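Local structure of deoxycytidylate deaminase (Cyanophage S-TIM5, 4P9C) at residues V68-Q73 with P99-M104; E10-T15 with G38-H43; C25-V30 with C56-D61. The protein probably catalyses the zinc-dependent hydrolytic deamination of dCMP to dUMP. All blocks are in the same frame, centred on the assembly; numbering follows the deposited sequence.

Contact 1 (V68-Q73 with P99-M104); sequences VLHAEQ and PDCSKM. With ZN (zinc ion), chain M; DU (2'-deoxyuridine-5'-monophosphate), chain O.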
loop_
_atom_site.group_PDB
_atom_site.type_symbol
_atom_site.label_atom_id
_atom_site.label_comp_id
_atom_site.label_asym_id
_atom_site.label_seq_id
_atom_site.Cartn_x
_atom_site.Cartn_y
_atom_site.Cartn_z
ATOM N N VAL A 68 17.433 15.236 21.094
ATOM C CA VAL A 68 17.823 13.985 20.429
ATOM C C VAL A 68 16.747 12.909 20.523
ATOM O O VAL A 68 16.026 12.810 21.520
ATOM C CB VAL A 68 19.177 13.410 20.929
ATOM C CG1 VAL A 68 20.245 14.490 20.961
ATOM C CG2 VAL A 68 19.025 12.747 22.292
ATOM N N LEU A 69 16.649 12.114 19.469
ATOM C CA LEU A 69 15.670 11.050 19.400
ATOM C C LEU A 69 16.341 9.733 19.755
ATOM O O LEU A 69 17.456 9.455 19.310
ATOM C CB LEU A 69 15.057 10.996 17.999
ATOM C CG LEU A 69 14.106 12.152 17.659
ATOM C CD1 LEU A 69 14.433 12.759 16.298
ATOM C CD2 LEU A 69 12.651 11.697 17.731
ATOM N N HIS A 70 15.664 8.938 20.579
ATOM C CA HIS A 70 16.123 7.595 20.907
ATOM C C HIS A 70 16.004 6.706 19.669
ATOM O O HIS A 70 15.206 6.989 18.770
ATOM C CB HIS A 70 15.305 7.030 22.069
ATOM C CG HIS A 70 15.633 7.632 23.402
ATOM N ND1 HIS A 70 15.456 6.950 24.589
ATOM C CD2 HIS A 70 16.129 8.846 23.739
ATOM C CE1 HIS A 70 15.824 7.718 25.597
ATOM N NE2 HIS A 70 16.240 8.874 25.108
ATOM N N ALA A 71 16.806 5.645 19.621
ATOM C CA ALA A 71 16.777 4.721 18.489
ATOM C C ALA A 71 15.379 4.141 18.287
ATOM O O ALA A 71 14.937 3.962 17.148
ATOM C CB ALA A 71 17.796 3.605 18.683
ATOM N N GLU A 72 14.696 3.852 19.395
ATOM C CA GLU A 72 13.350 3.271 19.359
ATOM C C GLU A 72 12.341 4.286 18.854
ATOM O O GLU A 72 11.387 3.927 18.165
ATOM C CB GLU A 72 12.917 2.772 20.741
ATOM C CG GLU A 72 13.800 1.686 21.342
ATOM C CD GLU A 72 15.029 2.240 22.043
ATOM O OE1 GLU A 72 15.903 1.437 22.425
ATOM O OE2 GLU A 72 15.130 3.475 22.214
ATOM N N GLN A 73 12.551 5.549 19.213
ATOM C CA GLN A 73 11.710 6.637 18.732
ATOM C C GLN A 73 11.865 6.809 17.232
ATOM O O GLN A 73 10.876 6.949 16.512
ATOM C CB GLN A 73 12.058 7.947 19.434
ATOM C CG GLN A 73 11.433 8.113 20.803
ATOM C CD GLN A 73 11.889 9.383 21.489
ATOM O OE1 GLN A 73 13.066 9.745 21.440
ATOM N NE2 GLN A 73 10.958 10.065 22.145
ATOM N N PRO A 99 11.623 3.468 29.608
ATOM C CA PRO A 99 10.194 3.410 29.940
ATOM C C PRO A 99 9.269 4.160 28.972
ATOM O O PRO A 99 8.201 3.639 28.637
ATOM C CB PRO A 99 10.136 4.045 31.332
ATOM C CG PRO A 99 11.439 3.698 31.936
ATOM C CD PRO A 99 12.441 3.732 30.810
ATOM N N ASP A 100 9.674 5.358 28.538
ATOM C CA ASP A 100 8.858 6.163 27.620
ATOM C C ASP A 100 8.711 5.485 26.265
ATOM O O ASP A 100 7.628 5.495 25.678
ATOM C CB ASP A 100 9.434 7.571 27.436
ATOM C CG ASP A 100 8.530 8.469 26.594
ATOM O OD1 ASP A 100 7.293 8.332 26.699
ATOM O OD2 ASP A 100 9.058 9.307 25.833
ATOM N N CYS A 101 9.800 4.894 25.776
ATOM C CA CYS A 101 9.782 4.170 24.508
ATOM C C CYS A 101 9.019 2.849 24.638
ATOM O O CYS A 101 8.158 2.547 23.809
ATOM C CB CYS A 101 11.205 3.929 23.996
ATOM S SG CYS A 101 12.033 5.420 23.358
ATOM N N SER A 102 9.335 2.081 25.683
ATOM C CA SER A 102 8.673 0.801 25.965
ATOM C C SER A 102 7.151 0.912 25.908
ATOM O O SER A 102 6.467 0.023 25.392
ATOM C CB SER A 102 9.096 0.282 27.344
ATOM O OG SER A 102 10.474 -0.054 27.365
ATOM N N LYS A 103 6.649 2.015 26.454
ATOM C CA LYS A 103 5.233 2.352 26.473
ATOM C C LYS A 103 4.655 2.417 25.058
ATOM O O LYS A 103 3.604 1.827 24.783
ATOM C CB LYS A 103 5.065 3.700 27.183
ATOM C CG LYS A 103 3.638 4.204 27.314
ATOM C CD LYS A 103 3.589 5.732 27.365
ATOM C CE LYS A 103 4.153 6.291 28.665
ATOM N NZ LYS A 103 3.917 7.758 28.784
ATOM N N MET A 104 5.344 3.132 24.170
ATOM C CA MET A 104 4.903 3.283 22.780
ATOM C C MET A 104 5.076 1.989 21.983
ATOM O O MET A 104 4.256 1.677 21.117
ATOM C CB MET A 104 5.638 4.446 22.100
ATOM C CG MET A 104 5.193 5.828 22.577
ATOM S SD MET A 104 6.061 7.204 21.785
ATOM C CE MET A 104 7.659 7.135 22.598
HETATM ZN ZN ZN M . 14.013 5.397 24.604
HETATM O OP3 DU O . 22.193 9.771 28.006
HETATM P P DU O . 21.624 8.465 28.370
HETATM O OP1 DU O . 22.258 7.824 29.542
HETATM O OP2 DU O . 20.159 8.365 28.337
HETATM O "O5'" DU O . 22.097 7.504 27.198
HETATM C "C5'" DU O . 22.825 8.036 26.087
HETATM C "C4'" DU O . 22.140 7.621 24.782
HETATM O "O4'" DU O . 21.192 6.578 25.052
HETATM C "C3'" DU O . 21.287 8.771 24.269
HETATM O "O3'" DU O . 21.990 9.458 23.224
HETATM C "C2'" DU O . 20.057 8.090 23.692
HETATM C "C1'" DU O . 20.313 6.610 23.917
HETATM N N1 DU O . 19.059 5.897 24.246
HETATM C C2 DU O . 18.253 5.479 23.258
HETATM O O2 DU O . 18.562 5.690 22.086
HETATM N N3 DU O . 17.062 4.804 23.552
HETATM C C4 DU O . 16.709 4.563 24.884
HETATM O O4 DU O . 15.664 3.970 25.149
HETATM C C5 DU O . 17.544 4.997 25.905
HETATM C C6 DU O . 18.720 5.665 25.585
#

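Contact 2 (E10-T15 with G38-H43); sequences EAYMKT and GSILAH. With DCM (2'-deoxycytidine-5'-monophosphate), chain N.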
loop_
_atom_site.group_PDB
_atom_site.type_symbol
_atom_site.label_atom_id
_atom_site.label_comp_id
_atom_site.label_asym_id
_atom_site.label_seq_id
_atom_site.Cartn_x
_atom_site.Cartn_y
_atom_site.Cartn_z
ATOM N N GLU A 10 20.679 -13.903 15.067
ATOM C CA GLU A 10 21.943 -13.244 15.371
ATOM C C GLU A 10 22.273 -12.183 14.323
ATOM O O GLU A 10 22.842 -11.137 14.643
ATOM C CB GLU A 10 23.066 -14.282 15.464
ATOM C CG GLU A 10 24.415 -13.740 15.931
ATOM C CD GLU A 10 24.367 -13.114 17.316
ATOM O OE1 GLU A 10 23.686 -13.665 18.210
ATOM O OE2 GLU A 10 25.021 -12.069 17.512
ATOM N N ALA A 11 21.903 -12.461 13.072
ATOM C CA ALA A 11 22.119 -11.536 11.963
ATOM C C ALA A 11 21.343 -10.231 12.138
ATOM O O ALA A 11 21.840 -9.161 11.771
ATOM C CB ALA A 11 21.764 -12.197 10.641
ATOM N N TYR A 12 20.132 -10.319 12.688
ATOM C CA TYR A 12 19.322 -9.123 12.924
ATOM C C TYR A 12 19.896 -8.265 14.047
ATOM O O TYR A 12 19.910 -7.036 13.943
ATOM C CB TYR A 12 17.865 -9.479 13.231
ATOM C CG TYR A 12 17.058 -10.008 12.065
ATOM C CD1 TYR A 12 16.926 -9.277 10.880
ATOM C CD2 TYR A 12 16.395 -11.232 12.159
ATOM C CE1 TYR A 12 16.167 -9.770 9.808
ATOM C CE2 TYR A 12 15.638 -11.726 11.097
ATOM C CZ TYR A 12 15.526 -10.995 9.928
ATOM O OH TYR A 12 14.774 -11.494 8.884
ATOM N N MET A 13 20.367 -8.915 15.113
ATOM C CA MET A 13 21.008 -8.214 16.228
ATOM C C MET A 13 22.308 -7.526 15.798
ATOM O O MET A 13 22.598 -6.412 16.235
ATOM C CB MET A 13 21.258 -9.173 17.397
ATOM C CG MET A 13 21.849 -8.521 18.654
ATOM S SD MET A 13 20.876 -7.135 19.298
ATOM C CE MET A 13 19.387 -7.968 19.857
ATOM N N LYS A 14 23.081 -8.197 14.944
ATOM C CA LYS A 14 24.332 -7.641 14.419
ATOM C C LYS A 14 24.090 -6.507 13.420
ATOM O O LYS A 14 24.960 -5.655 13.220
ATOM C CB LYS A 14 25.197 -8.735 13.783
ATOM C CG LYS A 14 26.078 -9.499 14.764
ATOM C CD LYS A 14 26.984 -10.490 14.038
ATOM C CE LYS A 14 28.019 -11.104 14.976
ATOM N NZ LYS A 14 27.417 -11.985 16.017
ATOM N N THR A 15 22.915 -6.513 12.793
ATOM C CA THR A 15 22.504 -5.417 11.919
ATOM C C THR A 15 22.174 -4.212 12.789
ATOM O O THR A 15 22.541 -3.080 12.460
ATOM C CB THR A 15 21.297 -5.802 11.032
ATOM O OG1 THR A 15 21.612 -6.976 10.276
ATOM C CG2 THR A 15 20.935 -4.671 10.070
ATOM N N GLY A 38 10.522 -11.601 7.754
ATOM C CA GLY A 38 11.849 -11.611 7.148
ATOM C C GLY A 38 12.139 -10.375 6.315
ATOM O O GLY A 38 12.685 -10.473 5.214
ATOM N N SER A 39 11.763 -9.210 6.838
ATOM C CA SER A 39 12.048 -7.935 6.178
ATOM C C SER A 39 12.376 -6.863 7.214
ATOM O O SER A 39 11.691 -6.750 8.232
ATOM C CB SER A 39 10.861 -7.504 5.311
ATOM O OG SER A 39 11.184 -6.372 4.517
ATOM N N ILE A 40 13.424 -6.086 6.957
ATOM C CA ILE A 40 13.809 -5.000 7.857
ATOM C C ILE A 40 13.102 -3.709 7.448
ATOM O O ILE A 40 13.536 -3.009 6.520
ATOM C CB ILE A 40 15.343 -4.802 7.915
ATOM C CG1 ILE A 40 16.032 -6.085 8.398
ATOM C CG2 ILE A 40 15.697 -3.627 8.832
ATOM C CD1 ILE A 40 17.534 -6.134 8.135
ATOM N N LEU A 41 12.009 -3.403 8.144
ATOM C CA LEU A 41 11.140 -2.289 7.757
ATOM C C LEU A 41 11.658 -0.924 8.200
ATOM O O LEU A 41 11.395 0.085 7.535
ATOM C CB LEU A 41 9.715 -2.519 8.272
ATOM C CG LEU A 41 9.130 -3.928 8.080
ATOM C CD1 LEU A 41 7.763 -4.015 8.739
ATOM C CD2 LEU A 41 9.049 -4.328 6.601
ATOM N N ALA A 42 12.386 -0.891 9.312
ATOM C CA ALA A 42 12.966 0.355 9.803
ATOM C C ALA A 42 14.272 0.134 10.549
ATOM O O ALA A 42 14.410 -0.827 11.311
ATOM C CB ALA A 42 11.968 1.100 10.685
ATOM N N HIS A 43 15.223 1.020 10.367
ATOM C CA HIS A 43 16.457 1.023 11.130
ATOM C C HIS A 43 16.725 2.384 11.744
ATOM O O HIS A 43 16.984 3.328 11.069
ATOM C CB HIS A 43 17.638 0.568 10.294
ATOM C CG HIS A 43 17.811 1.307 9.018
ATOM N ND1 HIS A 43 17.678 0.704 7.800
ATOM C CD2 HIS A 43 18.120 2.589 8.763
ATOM C CE1 HIS A 43 17.895 1.580 6.847
ATOM N NE2 HIS A 43 18.162 2.733 7.406
HETATM N N1 DCM N . 17.623 8.458 11.190
HETATM C C2 DCM N . 17.408 7.140 11.400
HETATM N N3 DCM N . 17.461 6.241 10.321
HETATM C C4 DCM N . 17.734 6.713 9.025
HETATM C C5 DCM N . 17.954 8.067 8.811
HETATM C C6 DCM N . 17.897 8.939 9.892
HETATM O O2 DCM N . 17.165 6.703 12.524
HETATM N N4 DCM N . 17.789 5.862 8.005
HETATM C "C1'" DCM N . 17.555 9.422 12.325
HETATM C "C2'" DCM N . 18.819 9.417 13.166
HETATM C "C3'" DCM N . 18.985 10.862 13.559
HETATM C "C4'" DCM N . 18.406 11.629 12.381
HETATM O "O4'" DCM N . 17.392 10.774 11.797
HETATM O "O3'" DCM N . 18.207 11.138 14.742
HETATM C "C5'" DCM N . 19.511 11.973 11.370
HETATM O "O5'" DCM N . 18.937 12.772 10.330
HETATM P P DCM N . 19.623 12.797 8.883
HETATM O O1P DCM N . 19.743 11.455 8.262
HETATM O O2P DCM N . 18.754 13.816 7.974
HETATM O O3P DCM N . 21.067 13.523 9.065
#

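Contact 3 (C25-V30 with C56-D61); sequences CKRMKV and CCELED. With DU (2'-deoxyuridine-5'-monophosphate), chain O.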
loop_
_atom_site.group_PDB
_atom_site.type_symbol
_atom_site.label_atom_id
_atom_site.label_comp_id
_atom_site.label_asym_id
_atom_site.label_seq_id
_atom_site.Cartn_x
_atom_site.Cartn_y
_atom_site.Cartn_z
ATOM N N CYS A 25 26.688 9.929 18.522
ATOM C CA CYS A 25 26.615 10.015 19.982
ATOM C C CYS A 25 27.909 9.602 20.676
ATOM O O CYS A 25 28.565 8.631 20.285
ATOM C CB CYS A 25 25.447 9.176 20.522
ATOM S SG CYS A 25 23.822 10.022 20.531
ATOM N N LYS A 26 28.271 10.355 21.716
ATOM C CA LYS A 26 29.487 10.055 22.483
ATOM C C LYS A 26 29.222 9.236 23.758
ATOM O O LYS A 26 30.063 8.427 24.159
ATOM C CB LYS A 26 30.267 11.338 22.820
ATOM C CG LYS A 26 30.650 12.202 21.610
ATOM C CD LYS A 26 31.745 11.575 20.750
ATOM C CE LYS A 26 32.036 12.486 19.526
ATOM N NZ LYS A 26 33.129 11.808 18.676
ATOM N N ARG A 27 28.061 9.448 24.385
ATOM C CA ARG A 27 27.689 8.748 25.628
ATOM C C ARG A 27 27.411 7.259 25.406
ATOM O O ARG A 27 27.909 6.405 26.150
ATOM C CB ARG A 27 26.466 9.402 26.300
ATOM C CG ARG A 27 26.686 10.825 26.812
ATOM C CD ARG A 27 25.587 11.268 27.786
ATOM N NE ARG A 27 25.872 10.875 29.169
ATOM C CZ ARG A 27 25.164 9.999 29.879
ATOM N NH1 ARG A 27 24.103 9.404 29.349
ATOM N NH2 ARG A 27 25.516 9.711 31.124
ATOM N N MET A 28 26.613 6.966 24.381
ATOM C CA MET A 28 26.212 5.600 24.046
ATOM C C MET A 28 25.645 5.545 22.628
ATOM O O MET A 28 24.805 6.364 22.255
ATOM C CB MET A 28 25.163 5.091 25.045
ATOM C CG MET A 28 24.992 3.577 25.057
ATOM S SD MET A 28 24.047 2.990 26.480
ATOM C CE MET A 28 25.282 3.056 27.775
ATOM N N LYS A 29 26.108 4.571 21.851
ATOM C CA LYS A 29 25.607 4.362 20.495
ATOM C C LYS A 29 24.552 3.259 20.479
ATOM O O LYS A 29 24.831 2.110 20.835
ATOM C CB LYS A 29 26.753 4.031 19.543
ATOM C CG LYS A 29 27.650 5.213 19.215
ATOM C CD LYS A 29 28.762 4.798 18.264
ATOM C CE LYS A 29 29.589 6.002 17.814
ATOM N NZ LYS A 29 30.463 6.524 18.911
ATOM N N VAL A 30 23.337 3.625 20.071
ATOM C CA VAL A 30 22.181 2.729 20.148
ATOM C C VAL A 30 21.526 2.525 18.777
ATOM O O VAL A 30 21.404 3.466 17.993
ATOM C CB VAL A 30 21.120 3.244 21.166
ATOM C CG1 VAL A 30 20.051 2.186 21.430
ATOM C CG2 VAL A 30 21.777 3.654 22.480
ATOM N N CYS A 56 26.016 16.848 17.384
ATOM C CA CYS A 56 26.367 16.412 18.740
ATOM C C CYS A 56 25.119 16.096 19.574
ATOM O O CYS A 56 24.200 16.916 19.635
ATOM C CB CYS A 56 27.216 17.485 19.427
ATOM S SG CYS A 56 27.948 16.980 21.001
ATOM N N CYS A 57 25.079 14.912 20.200
ATOM C CA CYS A 57 23.918 14.531 21.031
ATOM C C CYS A 57 23.950 15.081 22.454
ATOM O O CYS A 57 22.918 15.089 23.127
ATOM C CB CYS A 57 23.714 13.015 21.173
ATOM S SG CYS A 57 24.287 11.895 19.895
ATOM N N GLU A 58 25.114 15.498 22.940
ATOM C CA GLU A 58 25.196 15.992 24.320
ATOM C C GLU A 58 25.430 17.495 24.434
ATOM O O GLU A 58 26.067 18.112 23.573
ATOM C CB GLU A 58 26.214 15.205 25.167
ATOM C CG GLU A 58 27.492 14.787 24.452
ATOM C CD GLU A 58 27.299 13.569 23.565
ATOM O OE1 GLU A 58 26.638 12.596 23.993
ATOM O OE2 GLU A 58 27.809 13.588 22.425
ATOM N N LEU A 59 24.889 18.072 25.505
ATOM C CA LEU A 59 25.111 19.477 25.850
ATOM C C LEU A 59 26.540 19.706 26.340
ATOM O O LEU A 59 27.314 18.755 26.476
ATOM C CB LEU A 59 24.109 19.916 26.927
ATOM C CG LEU A 59 22.921 20.771 26.468
ATOM C CD1 LEU A 59 21.997 20.025 25.521
ATOM C CD2 LEU A 59 22.141 21.278 27.671
ATOM N N GLU A 60 26.900 20.968 26.600
ATOM C CA GLU A 60 28.243 21.265 27.096
ATOM C C GLU A 60 28.415 20.830 28.561
ATOM O O GLU A 60 29.541 20.595 29.010
ATOM C CB GLU A 60 28.632 22.730 26.866
ATOM C CG GLU A 60 30.138 22.931 26.674
ATOM C CD GLU A 60 30.486 24.107 25.770
ATOM O OE1 GLU A 60 29.834 24.279 24.718
ATOM O OE2 GLU A 60 31.425 24.857 26.110
ATOM N N ASP A 61 27.306 20.722 29.294
ATOM C CA ASP A 61 27.281 19.936 30.532
ATOM C C ASP A 61 27.205 18.458 30.142
ATOM O O ASP A 61 27.007 18.141 28.969
ATOM C CB ASP A 61 26.111 20.336 31.446
ATOM C CG ASP A 61 24.752 20.245 30.758
ATOM O OD1 ASP A 61 24.374 19.149 30.285
ATOM O OD2 ASP A 61 24.045 21.275 30.711
HETATM O OP3 DU O . 22.193 9.771 28.006
HETATM P P DU O . 21.624 8.465 28.370
HETATM O OP1 DU O . 22.258 7.824 29.542
HETATM O OP2 DU O . 20.159 8.365 28.337
HETATM O "O5'" DU O . 22.097 7.504 27.198
HETATM C "C5'" DU O . 22.825 8.036 26.087
HETATM C "C4'" DU O . 22.140 7.621 24.782
HETATM O "O4'" DU O . 21.192 6.578 25.052
HETATM C "C3'" DU O . 21.287 8.771 24.269
HETATM O "O3'" DU O . 21.990 9.458 23.224
HETATM C "C2'" DU O . 20.057 8.090 23.692
HETATM C "C1'" DU O . 20.313 6.610 23.917
HETATM N N1 DU O . 19.059 5.897 24.246
HETATM C C2 DU O . 18.253 5.479 23.258
HETATM O O2 DU O . 18.562 5.690 22.086
HETATM N N3 DU O . 17.062 4.804 23.552
HETATM C C4 DU O . 16.709 4.563 24.884
HETATM O O4 DU O . 15.664 3.970 25.149
HETATM C C5 DU O . 17.544 4.997 25.905
HETATM C C6 DU O . 18.720 5.665 25.585
#

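Contact 1 (V68-Q73 with P99-M104)
His-70 and Cys-101 meet through one zinc ion, which ND1 of His-70 holds at 2.1 Å and SG of Cys-101 at 2.3 Å. O4 of the bound deoxyuridine monophosphate is a third ligand, 2.2 Å from the zinc, and Cys-98 completes the site. Beyond the metal, the Cys-101 sulfur rests against hydrocarbon: Glu-72 CB and Gln-73 CG each lie 3.8 Å from SG, while the imidazole of His-70 is approached obliquely. One face of that imidazole lies under the pyrimidine, although the modelled spacing between ring and base is too short to trust. The base is also read along its rim. N3 donates to OE2 of Glu-72 at 2.7 Å, and O2 accepts from the backbone N of Ala-71 at 3.0 Å in a fairly straight bond (163°). The Glu-72 chain bends at chi2 (83°), which turns its carboxylate to the base; this residue is the predicted proton donor. Behind the zinc ligand, OE1 of Gln-73 takes the backbone N-H of His-70 on a lone pair in the carbonyl plane at 2.9 Å, so the side chain of the third helix residue accepts the N-H of the N-cap residue. Farther out, the Met-104 methyl packs loosely near Gln-73 CG. His-Ala-Glu and Pro-Cys-Pro-Asp-Cys are the zinc signatures of the deaminase fold. They bring together the N-terminal ends of helices 71-81 and 99-107; the latter forms the crossover between parallel strands 90-93 and 112-115, and Ser-102 packs on helix 123-130.

Contact 2 (E10-T15 with G38-H43)
Tyr-12 lays the edge of its ring along Ile-40, CE1 coming within 3.9 Å of CG1 of Ile-40, and the two side chains pass each other in opposite directions. With CG anti to its carbonyl carbon (chi1 -71°), the ring drops from the helix toward the start of the strand, where OH sits 3.4 Å from CA of Gly-38. Gly-38 has positive phi at this bend before strand 40-45. One helical turn farther on, Thr-15 reaches Ile-40 tip to tip, its CG2 lying 4.2 Å from CD1 of Ile-40. This methyl, anti to the backbone N, points to Ile-40, while OG1, beside that N, bonds back to O of Ala-11 at 2.7 Å, tilted 26° from the carbonyl plane, so the buried polar atom is satisfied within the helix. Ile-40 thus offers CG1 to the aromatic edge and CD1 to the threonine methyl, and Phe-92 meets the Tyr-12 ring with the planes at about 35°. At the far end of the segment His-43 stacks on Phe-19, while its edge faces N4 of a bound dCMP. Leu-18 of another subunit packs on Thr-15. Glu-10 pairs with Lys-14 and with Arg-116, away from Ile-40. Between 10-15 and 38-43 the contact is van der Waals only, consistent with apolar packing and not directional bonding holding these two segments together.

Contact 3 (C25-V30 with C56-D61)
Glu-58 folds its carboxylate back onto the turn at Lys-26 and Arg-27, spreading its two oxygens over consecutive backbone amides. OE2 accepts from the N of Lys-26 at 3.3 Å and OE1 from the N of Arg-27 at 3.5 Å, both weak hydrogen bonds. A bend at chi2 (-79°) brings one oxygen near each amide. The lysine and arginine charges are not what it meets: their aliphatic stems touch it, Lys-26 CG at 3.3 Å from OE2 of Glu-58, with the two side chains crossing at about a right angle. Its charge would still probably be favoured by the basic groups farther off. Beside these weak bonds, SG of Cys-25 is joined to SG of Cys-57 at 2.0 Å in a disulfide, made by one of two modelled conformers of Cys-25, so it may not be fully formed. Inside the first loop, Lys-29 NZ reaches O of Cys-25 at 3.2 Å, nearly along the C=O axis. The packing then passes to the bound deoxyuridine monophosphate: Val-30 CG2 lies 3.6 Å from C1' of the nucleotide. Arg-27 presents a guanidinium edge to the phosphate, though the modelled spacing is too short to be trusted. Asn-46 and Thr-64 are among the other residues that hydrogen-bond the nucleotide. The 25-30 loop lines the sugar and phosphate, with 56-61 next to it and linked by the disulfide in one conformer; the pair contributes to the sugar-phosphate end of the deaminase active-site pocket.

How the contacts relate
Contacts 1 and 2 are buried, contact 3 only partly so. Contacts 1 and 3 share the bound deoxyuridine monophosphate, the first at its base and the second mainly at its sugar and phosphate, and they touch directly: Val-68 CG1 packs 3.5 Å from Cys-57 O. Contact 2 lies across the centre of the chain from contact 1, its centre about 18 Å from that of contact 1, yet helix 71-81, which begins in contact 1, also packs on the 38-43 segment. The chemistry follows the position: metal coordination between two helix ends, hydrocarbon packing between a helix and a strand, and a covalent link with weak amide bonds between two loops.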